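Local coordinates for hypothetical protein (Yersinia pestis, PDB 3V4H), which probably assembles into hexameric rings that form the tube of a type VI secretion system, as other Hcp proteins do, at residues M29-L41 and F82-Y96. Sequence-based numbering, arbitrary orientation.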
ATOM      1  N   MET A  29     -26.503  -8.108 -10.740  1.00 48.93           N
ATOM      2  CA  MET A  29     -25.582  -8.799 -11.627  1.00 49.34           C
ATOM      3  C   MET A  29     -25.805 -10.288 -11.486  1.00 46.98           C
ATOM      4  O   MET A  29     -25.877 -10.799 -10.367  1.00 46.03           O
ATOM      5  CB  MET A  29     -24.150  -8.449 -11.242  1.00 51.11           C
ATOM      6  CG  MET A  29     -23.844  -6.967 -11.225  1.00 55.19           C
ATOM      7  SD  MET A  29     -22.120  -6.658 -10.837  1.00 60.93           S
ATOM      8  CE  MET A  29     -22.160  -6.486  -9.060  1.00 53.52           C
ATOM      9  N   PHE A  30     -25.874 -11.003 -12.603  1.00 46.87           N
ATOM     10  CA  PHE A  30     -26.131 -12.443 -12.552  1.00 46.89           C
ATOM     11  C   PHE A  30     -25.206 -13.176 -13.461  1.00 46.11           C
ATOM     12  O   PHE A  30     -24.885 -12.681 -14.533  1.00 48.77           O
ATOM     13  CB  PHE A  30     -27.555 -12.744 -12.996  1.00 47.69           C
ATOM     14  CG  PHE A  30     -28.585 -12.025 -12.187  1.00 48.01           C
ATOM     15  CD1 PHE A  30     -28.961 -12.500 -10.959  1.00 48.67           C
ATOM     16  CD2 PHE A  30     -29.140 -10.844 -12.638  1.00 49.49           C
ATOM     17  CE1 PHE A  30     -29.897 -11.825 -10.189  1.00 49.90           C
ATOM     18  CE2 PHE A  30     -30.070 -10.158 -11.875  1.00 49.00           C
ATOM     19  CZ  PHE A  30     -30.450 -10.657 -10.649  1.00 49.82           C
ATOM     20  N   ILE A  31     -24.838 -14.379 -13.083  1.00 46.76           N
ATOM     21  CA  ILE A  31     -24.145 -15.257 -14.026  1.00 49.61           C
ATOM     22  C   ILE A  31     -24.841 -16.620 -14.056  1.00 50.84           C
ATOM     23  O   ILE A  31     -25.169 -17.208 -13.009  1.00 50.83           O
ATOM     24  CB  ILE A  31     -22.627 -15.276 -13.743  1.00 49.60           C
ATOM     25  CG1 ILE A  31     -21.862 -15.751 -14.979  1.00 52.73           C
ATOM     26  CG2 ILE A  31     -22.311 -16.090 -12.513  1.00 52.01           C
ATOM     27  CD1 ILE A  31     -20.400 -15.372 -15.060  1.00 50.97           C
ATOM     28  N   LYS A  32     -25.109 -17.114 -15.256  1.00 52.98           N
ATOM     29  CA  LYS A  32     -25.778 -18.406 -15.451  1.00 55.21           C
ATOM     30  C   LYS A  32     -24.768 -19.343 -16.093  1.00 56.03           C
ATOM     31  O   LYS A  32     -24.298 -19.070 -17.186  1.00 53.90           O
ATOM     32  CB  LYS A  32     -26.982 -18.239 -16.376  1.00 58.73           C
ATOM     33  CG  LYS A  32     -27.709 -19.551 -16.696  1.00 63.08           C
ATOM     34  CD  LYS A  32     -27.960 -19.726 -18.168  1.00 69.20           C
ATOM     35  CE  LYS A  32     -29.373 -19.349 -18.564  1.00 73.63           C
ATOM     36  NZ  LYS A  32     -30.272 -20.544 -18.546  1.00 77.44           N
ATOM     37  N   ILE A  33     -24.409 -20.412 -15.402  1.00 56.94           N
ATOM     38  CA  ILE A  33     -23.324 -21.288 -15.849  1.00 60.06           C
ATOM     39  C   ILE A  33     -23.880 -22.691 -16.152  1.00 62.71           C
ATOM     40  O   ILE A  33     -24.501 -23.315 -15.288  1.00 61.52           O
ATOM     41  CB  ILE A  33     -22.278 -21.456 -14.762  1.00 58.40           C
ATOM     42  CG1 ILE A  33     -21.580 -20.139 -14.499  1.00 57.17           C
ATOM     43  CG2 ILE A  33     -21.292 -22.555 -15.134  1.00 60.13           C
ATOM     44  CD1 ILE A  33     -20.604 -20.200 -13.357  1.00 57.05           C
ATOM     45  N   ASP A  34     -23.662 -23.196 -17.349  1.00 63.44           N
ATOM     46  CA  ASP A  34     -24.247 -24.468 -17.727  1.00 68.55           C
ATOM     47  C   ASP A  34     -23.918 -25.570 -16.779  1.00 70.22           C
ATOM     48  O   ASP A  34     -22.784 -25.824 -16.493  1.00 71.87           O
ATOM     49  CB  ASP A  34     -23.819 -24.880 -19.115  1.00 74.47           C
ATOM     50  CG  ASP A  34     -24.758 -24.384 -20.173  1.00 77.30           C
ATOM     51  OD1 ASP A  34     -25.943 -24.216 -19.897  1.00 91.61           O
ATOM     52  OD2 ASP A  34     -24.307 -24.132 -21.291  1.00 79.57           O
ATOM     53  N   GLY A  35     -24.941 -26.239 -16.305  1.00 71.79           N
ATOM     54  CA  GLY A  35     -24.778 -27.348 -15.379  1.00 73.51           C
ATOM     55  C   GLY A  35     -24.505 -26.953 -13.928  1.00 69.99           C
ATOM     56  O   GLY A  35     -24.427 -27.812 -13.080  1.00 70.23           O
ATOM     57  N   ILE A  36     -24.358 -25.669 -13.623  1.00 66.28           N
ATOM     58  CA  ILE A  36     -24.032 -25.285 -12.271  1.00 64.32           C
ATOM     59  C   ILE A  36     -25.022 -24.198 -11.833  1.00 67.00           C
ATOM     60  O   ILE A  36     -24.817 -22.975 -12.057  1.00 61.31           O
ATOM     61  CB  ILE A  36     -22.563 -24.790 -12.146  1.00 63.33           C
ATOM     62  CG1 ILE A  36     -21.568 -25.853 -12.644  1.00 66.96           C
ATOM     63  CG2 ILE A  36     -22.251 -24.418 -10.710  1.00 62.74           C
ATOM     64  CD1 ILE A  36     -20.103 -25.454 -12.614  1.00 63.85           C
ATOM     65  N   GLU A  37     -26.079 -24.641 -11.172  1.00 65.51           N
ATOM     66  CA  GLU A  37     -27.040 -23.718 -10.608  1.00 64.93           C
ATOM     67  C   GLU A  37     -26.546 -22.918  -9.389  1.00 59.68           C
ATOM     68  O   GLU A  37     -25.775 -23.410  -8.572  1.00 58.60           O
ATOM     69  CB  GLU A  37     -28.277 -24.471 -10.200  1.00 67.25           C
ATOM     70  CG  GLU A  37     -29.183 -24.727 -11.364  1.00 71.18           C
ATOM     71  CD  GLU A  37     -30.446 -25.411 -10.937  1.00 74.87           C
ATOM     72  OE1 GLU A  37     -30.674 -25.553  -9.708  1.00 79.40           O
ATOM     73  OE2 GLU A  37     -31.203 -25.797 -11.840  1.00 78.02           O
ATOM     74  N   GLY A  38     -27.028 -21.692  -9.266  1.00 56.53           N
ATOM     75  CA  GLY A  38     -26.836 -20.910  -8.038  1.00 55.21           C
ATOM     76  C   GLY A  38     -28.139 -20.933  -7.291  1.00 56.14           C
ATOM     77  O   GLY A  38     -28.924 -21.864  -7.460  1.00 59.24           O
ATOM     78  N   GLU A  39     -28.409 -19.903  -6.506  1.00 55.52           N
ATOM     79  CA  GLU A  39     -29.616 -19.872  -5.704  1.00 58.47           C
ATOM     80  C   GLU A  39     -30.268 -18.478  -5.627  1.00 55.57           C
ATOM     81  O   GLU A  39     -31.000 -18.200  -4.697  1.00 56.37           O
ATOM     82  CB  GLU A  39     -29.294 -20.397  -4.291  1.00 62.31           C
ATOM     83  CG  GLU A  39     -28.301 -19.535  -3.545  1.00 61.05           C
ATOM     84  CD  GLU A  39     -27.735 -20.166  -2.275  1.00 63.57           C
ATOM     85  OE1 GLU A  39     -27.415 -19.356  -1.365  1.00 64.23           O
ATOM     86  OE2 GLU A  39     -27.556 -21.416  -2.195  1.00 61.79           O
ATOM     87  N   SER A  40     -30.050 -17.633  -6.627  1.00 52.50           N
ATOM     88  CA  SER A  40     -30.795 -16.383  -6.739  1.00 51.18           C
ATOM     89  C   SER A  40     -32.295 -16.638  -6.706  1.00 54.33           C
ATOM     90  O   SER A  40     -32.830 -17.541  -7.394  1.00 52.70           O
ATOM     91  CB  SER A  40     -30.468 -15.664  -8.042  1.00 51.30           C
ATOM     92  OG  SER A  40     -31.358 -14.560  -8.267  1.00 52.29           O
ATOM     93  N   LEU A  41     -32.969 -15.790  -5.938  1.00 53.70           N
ATOM     94  CA  LEU A  41     -34.399 -15.772  -5.863  1.00 56.41           C
ATOM     95  C   LEU A  41     -35.021 -14.676  -6.712  1.00 56.21           C
ATOM     96  O   LEU A  41     -36.178 -14.389  -6.518  1.00 58.09           O
ATOM     97  CB  LEU A  41     -34.861 -15.636  -4.401  1.00 58.66           C
ATOM     98  CG  LEU A  41     -34.598 -16.875  -3.534  1.00 61.22           C
ATOM     99  CD1 LEU A  41     -35.063 -16.627  -2.110  1.00 62.77           C
ATOM    100  CD2 LEU A  41     -35.260 -18.129  -4.101  1.00 63.11           C
ATOM    101  N   PHE A  82     -15.141 -13.227 -11.515  1.00 42.64           N
ATOM    102  CA  PHE A  82     -16.262 -12.752 -10.676  1.00 43.54           C
ATOM    103  C   PHE A  82     -16.157 -13.326  -9.287  1.00 45.54           C
ATOM    104  O   PHE A  82     -15.490 -14.356  -9.080  1.00 45.52           O
ATOM    105  CB  PHE A  82     -17.632 -13.075 -11.276  1.00 43.56           C
ATOM    106  CG  PHE A  82     -18.023 -14.497 -11.227  1.00 43.83           C
ATOM    107  CD1 PHE A  82     -18.825 -14.975 -10.197  1.00 45.78           C
ATOM    108  CD2 PHE A  82     -17.671 -15.369 -12.250  1.00 46.28           C
ATOM    109  CE1 PHE A  82     -19.205 -16.314 -10.147  1.00 46.00           C
ATOM    110  CE2 PHE A  82     -18.019 -16.705 -12.203  1.00 47.85           C
ATOM    111  CZ  PHE A  82     -18.789 -17.183 -11.152  1.00 49.43           C
ATOM    112  N   ALA A  83     -16.841 -12.642  -8.377  1.00 40.76           N
ATOM    113  CA  ALA A  83     -17.029 -12.972  -6.980  1.00 42.62           C
ATOM    114  C   ALA A  83     -18.499 -13.252  -6.670  1.00 42.91           C
ATOM    115  O   ALA A  83     -19.411 -12.527  -7.137  1.00 45.31           O
ATOM    116  CB  ALA A  83     -16.590 -11.773  -6.109  1.00 40.90           C
ATOM    117  N   HIS A  84     -18.753 -14.242  -5.819  1.00 45.31           N
ATOM    118  CA  HIS A  84     -20.098 -14.487  -5.246  1.00 45.56           C
ATOM    119  C   HIS A  84     -19.959 -14.999  -3.829  1.00 47.92           C
ATOM    120  O   HIS A  84     -18.878 -15.377  -3.415  1.00 47.86           O
ATOM    121  CB  HIS A  84     -20.891 -15.501  -6.127  1.00 45.56           C
ATOM    122  CG  HIS A  84     -20.334 -16.912  -6.099  1.00 48.55           C
ATOM    123  ND1 HIS A  84     -21.079 -17.982  -5.751  1.00 47.36           N
ATOM    124  CD2 HIS A  84     -19.043 -17.386  -6.302  1.00 49.88           C
ATOM    125  CE1 HIS A  84     -20.290 -19.070  -5.744  1.00 52.06           C
ATOM    126  NE2 HIS A  84     -19.059 -18.709  -6.097  1.00 49.19           N
ATOM    127  N   TYR A  85     -21.043 -14.992  -3.052  1.00 48.72           N
ATOM    128  CA  TYR A  85     -21.043 -15.699  -1.784  1.00 49.87           C
ATOM    129  C   TYR A  85     -20.904 -17.192  -2.001  1.00 51.09           C
ATOM    130  O   TYR A  85     -21.301 -17.718  -3.056  1.00 47.46           O
ATOM    131  CB  TYR A  85     -22.331 -15.414  -1.037  1.00 52.01           C
ATOM    132  CG  TYR A  85     -22.405 -13.984  -0.574  1.00 52.43           C
ATOM    133  CD1 TYR A  85     -21.393 -13.446   0.212  1.00 52.45           C
ATOM    134  CD2 TYR A  85     -23.467 -13.171  -0.942  1.00 54.09           C
ATOM    135  CE1 TYR A  85     -21.424 -12.124   0.629  1.00 54.68           C
ATOM    136  CE2 TYR A  85     -23.540 -11.853  -0.497  1.00 58.59           C
ATOM    137  CZ  TYR A  85     -22.513 -11.333   0.277  1.00 56.60           C
ATOM    138  OH  TYR A  85     -22.574 -10.021   0.703  1.00 63.10           O
ATOM    139  N   ILE A  86     -20.340 -17.880  -1.013  1.00 51.87           N
ATOM    140  CA  ILE A  86     -20.220 -19.340  -1.107  1.00 53.75           C
ATOM    141  C   ILE A  86     -21.642 -19.847  -1.095  1.00 55.71           C
ATOM    142  O   ILE A  86     -22.456 -19.419  -0.278  1.00 56.19           O
ATOM    143  CB  ILE A  86     -19.307 -19.962  -0.044  1.00 55.23           C
ATOM    144  CG1 ILE A  86     -17.844 -19.572  -0.378  1.00 54.76           C
ATOM    145  CG2 ILE A  86     -19.442 -21.508  -0.004  1.00 57.59           C
ATOM    146  CD1 ILE A  86     -16.868 -19.876   0.740  1.00 59.22           C
ATOM    147  N   ASP A  87     -21.965 -20.658  -2.094  1.00 54.87           N
ATOM    148  CA  ASP A  87     -23.331 -21.055  -2.296  1.00 57.01           C
ATOM    149  C   ASP A  87     -23.397 -22.434  -2.952  1.00 59.16           C
ATOM    150  O   ASP A  87     -22.391 -23.139  -3.038  1.00 59.14           O
ATOM    151  CB  ASP A  87     -24.114 -19.979  -3.079  1.00 55.97           C
ATOM    152  CG  ASP A  87     -23.524 -19.663  -4.455  1.00 55.60           C
ATOM    153  OD1 ASP A  87     -22.793 -20.477  -5.050  1.00 55.11           O
ATOM    154  OD2 ASP A  87     -23.780 -18.539  -4.937  1.00 56.90           O
ATOM    155  N   LYS A  88     -24.613 -22.794  -3.362  1.00 61.77           N
ATOM    156  CA  LYS A  88     -24.950 -24.034  -4.084  1.00 64.64           C
ATOM    157  C   LYS A  88     -24.009 -24.350  -5.266  1.00 62.63           C
ATOM    158  O   LYS A  88     -23.655 -25.507  -5.493  1.00 62.36           O
ATOM    159  CB  LYS A  88     -26.415 -23.891  -4.529  1.00 67.53           C
ATOM    160  CG  LYS A  88     -27.021 -24.994  -5.342  1.00 72.41           C
ATOM    161  CD  LYS A  88     -28.501 -24.734  -5.558  1.00 72.48           C
ATOM    162  CE  LYS A  88     -29.093 -25.903  -6.305  1.00 75.66           C
ATOM    163  NZ  LYS A  88     -30.473 -25.665  -6.799  1.00 79.28           N
ATOM    164  N   ALA A  89     -23.559 -23.320  -5.974  1.00 59.84           N
ATOM    165  CA  ALA A  89     -22.634 -23.481  -7.097  1.00 58.75           C
ATOM    166  C   ALA A  89     -21.193 -23.816  -6.712  1.00 57.81           C
ATOM    167  O   ALA A  89     -20.492 -24.449  -7.490  1.00 59.90           O
ATOM    168  CB  ALA A  89     -22.647 -22.232  -7.954  1.00 56.19           C
ATOM    169  N   SER A  90     -20.766 -23.428  -5.518  1.00 57.48           N
ATOM    170  CA  SER A  90     -19.344 -23.481  -5.145  1.00 58.06           C
ATOM    171  C   SER A  90     -18.690 -24.881  -5.245  1.00 60.96           C
ATOM    172  O   SER A  90     -17.611 -25.041  -5.809  1.00 62.26           O
ATOM    173  CB  SER A  90     -19.154 -22.909  -3.724  1.00 58.04           C
ATOM    174  OG  SER A  90     -19.449 -21.499  -3.677  1.00 57.50           O
ATOM    175  N   PRO A  91     -19.309 -25.902  -4.670  1.00 63.20           N
ATOM    176  CA  PRO A  91     -18.598 -27.180  -4.801  1.00 66.24           C
ATOM    177  C   PRO A  91     -18.516 -27.718  -6.252  1.00 66.85           C
ATOM    178  O   PRO A  91     -17.556 -28.425  -6.593  1.00 67.06           O
ATOM    179  CB  PRO A  91     -19.381 -28.138  -3.897  1.00 67.18           C
ATOM    180  CG  PRO A  91     -20.659 -27.464  -3.587  1.00 67.62           C
ATOM    181  CD  PRO A  91     -20.614 -26.023  -4.006  1.00 63.87           C
ATOM    182  N   ASN A  92     -19.509 -27.391  -7.085  1.00 67.97           N
ATOM    183  CA  ASN A  92     -19.487 -27.766  -8.503  1.00 67.41           C
ATOM    184  C   ASN A  92     -18.411 -26.962  -9.223  1.00 65.89           C
ATOM    185  O   ASN A  92     -17.671 -27.494 -10.045  1.00 68.19           O
ATOM    186  CB  ASN A  92     -20.858 -27.528  -9.174  1.00 68.03           C
ATOM    187  CG  ASN A  92     -21.851 -28.650  -8.914  1.00 68.59           C
ATOM    188  OD1 ASN A  92     -21.468 -29.759  -8.653  1.00 69.29           O
ATOM    189  ND2 ASN A  92     -23.138 -28.350  -8.989  1.00 68.12           N
ATOM    190  N   LEU A  93     -18.305 -25.679  -8.903  1.00 64.87           N
ATOM    191  CA  LEU A  93     -17.263 -24.846  -9.501  1.00 62.80           C
ATOM    192  C   LEU A  93     -15.896 -25.397  -9.129  1.00 63.38           C
ATOM    193  O   LEU A  93     -15.019 -25.493  -9.966  1.00 62.28           O
ATOM    194  CB  LEU A  93     -17.394 -23.393  -9.054  1.00 60.00           C
ATOM    195  CG  LEU A  93     -18.611 -22.653  -9.577  1.00 61.26           C
ATOM    196  CD1 LEU A  93     -18.845 -21.336  -8.807  1.00 54.70           C
ATOM    197  CD2 LEU A  93     -18.472 -22.408 -11.076  1.00 59.54           C
ATOM    198  N   LEU A  94     -15.725 -25.792  -7.872  1.00 66.44           N
ATOM    199  CA  LEU A  94     -14.444 -26.347  -7.428  1.00 67.85           C
ATOM    200  C   LEU A  94     -14.110 -27.673  -8.156  1.00 69.32           C
ATOM    201  O   LEU A  94     -12.964 -27.876  -8.591  1.00 67.40           O
ATOM    202  CB  LEU A  94     -14.432 -26.527  -5.898  1.00 68.21           C
ATOM    203  CG  LEU A  94     -13.213 -27.227  -5.316  1.00 69.60           C
ATOM    204  CD1 LEU A  94     -11.942 -26.546  -5.795  1.00 68.68           C
ATOM    205  CD2 LEU A  94     -13.309 -27.248  -3.795  1.00 72.62           C
ATOM    206  N   SER A  95     -15.093 -28.566  -8.298  1.00 73.68           N
ATOM    207  CA  SER A  95     -14.895 -29.809  -9.084  1.00 77.92           C
ATOM    208  C   SER A  95     -14.448 -29.538 -10.528  1.00 77.31           C
ATOM    209  O   SER A  95     -13.467 -30.122 -10.979  1.00 77.66           O
ATOM    210  CB  SER A  95     -16.173 -30.663  -9.161  1.00 80.76           C
ATOM    211  OG  SER A  95     -16.652 -31.013  -7.885  1.00 83.90           O
ATOM    212  N   TYR A  96     -15.179 -28.678 -11.246  1.00 75.00           N
ATOM    213  CA  TYR A  96     -14.901 -28.414 -12.672  1.00 75.99           C
ATOM    214  C   TYR A  96     -13.499 -27.867 -12.829  1.00 74.88           C
ATOM    215  O   TYR A  96     -12.790 -28.189 -13.795  1.00 80.61           O
ATOM    216  CB  TYR A  96     -15.895 -27.406 -13.277  1.00 74.43           C
ATOM    217  CG  TYR A  96     -17.206 -28.008 -13.763  1.00 75.71           C
ATOM    218  CD1 TYR A  96     -17.582 -27.921 -15.095  1.00 76.84           C
ATOM    219  CD2 TYR A  96     -18.071 -28.652 -12.877  1.00 77.14           C
ATOM    220  CE1 TYR A  96     -18.780 -28.473 -15.547  1.00 78.61           C
ATOM    221  CE2 TYR A  96     -19.272 -29.183 -13.305  1.00 80.01           C
ATOM    222  CZ  TYR A  96     -19.623 -29.095 -14.643  1.00 79.19           C
ATOM    223  OH  TYR A  96     -20.819 -29.613 -15.045  1.00 79.19           O
TER
HETATM  224  O   HOH W   1     -21.919 -28.097 -17.235  1.00 65.75           O
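In the Hcp fold, a beta-barrel carrying one helix on its flank, the loop that leaves strand 29-33 lies along the turn 87-90 and the first two turns of helix 90-99, and Ile36 plugs the joint between them. With CG1 anti to its carbonyl carbon (chi1 -56°) and the chain extended beyond it (chi2 178°), Ile36 carries CD1 over one face of the Tyr96 ring, 3.9 Å from the ring centroid, a CH-pi contact. The same methyl meets Leu93 CD2, while the other branch, CG2, packs on Ala89 CB at 3.5 Å and on CB of Asn92. Ile33 CD1 meets the same Leu93 CD2 at 3.8 Å, the two side chains crossing at about a right angle, and Ile31 CG2 lies over a face of the Phe82 ring, 4.1 Å from its centroid; Ile149 of strand 146-152 touches both Phe82 and Leu93, so the helix and the two sheets share one apolar core.

Next to this core lie the buried polar groups of His84 and Asp87. His84 ND1 donates to Asp87 OD2 (2.9 Å) from above the carboxylate plane, and His84 NE2 is hydrogen-bonded to Glu147. In the turn leading into the helix, Asp87 and Ser90 form a capping box: Asp87 N donates to Ser90 OG (3.1 Å), and Ala89 N gives a weak bond to Asp87 OD1. Lys88 packs on Met162 of a second subunit, so this edge belongs to a subunit interface. Its chain extends across the loop, CD against Gly38 O, and runs alongside Glu37 to a salt bridge in which NZ meets Glu37 OE1 (2.9 Å) nearly along the C-O axis.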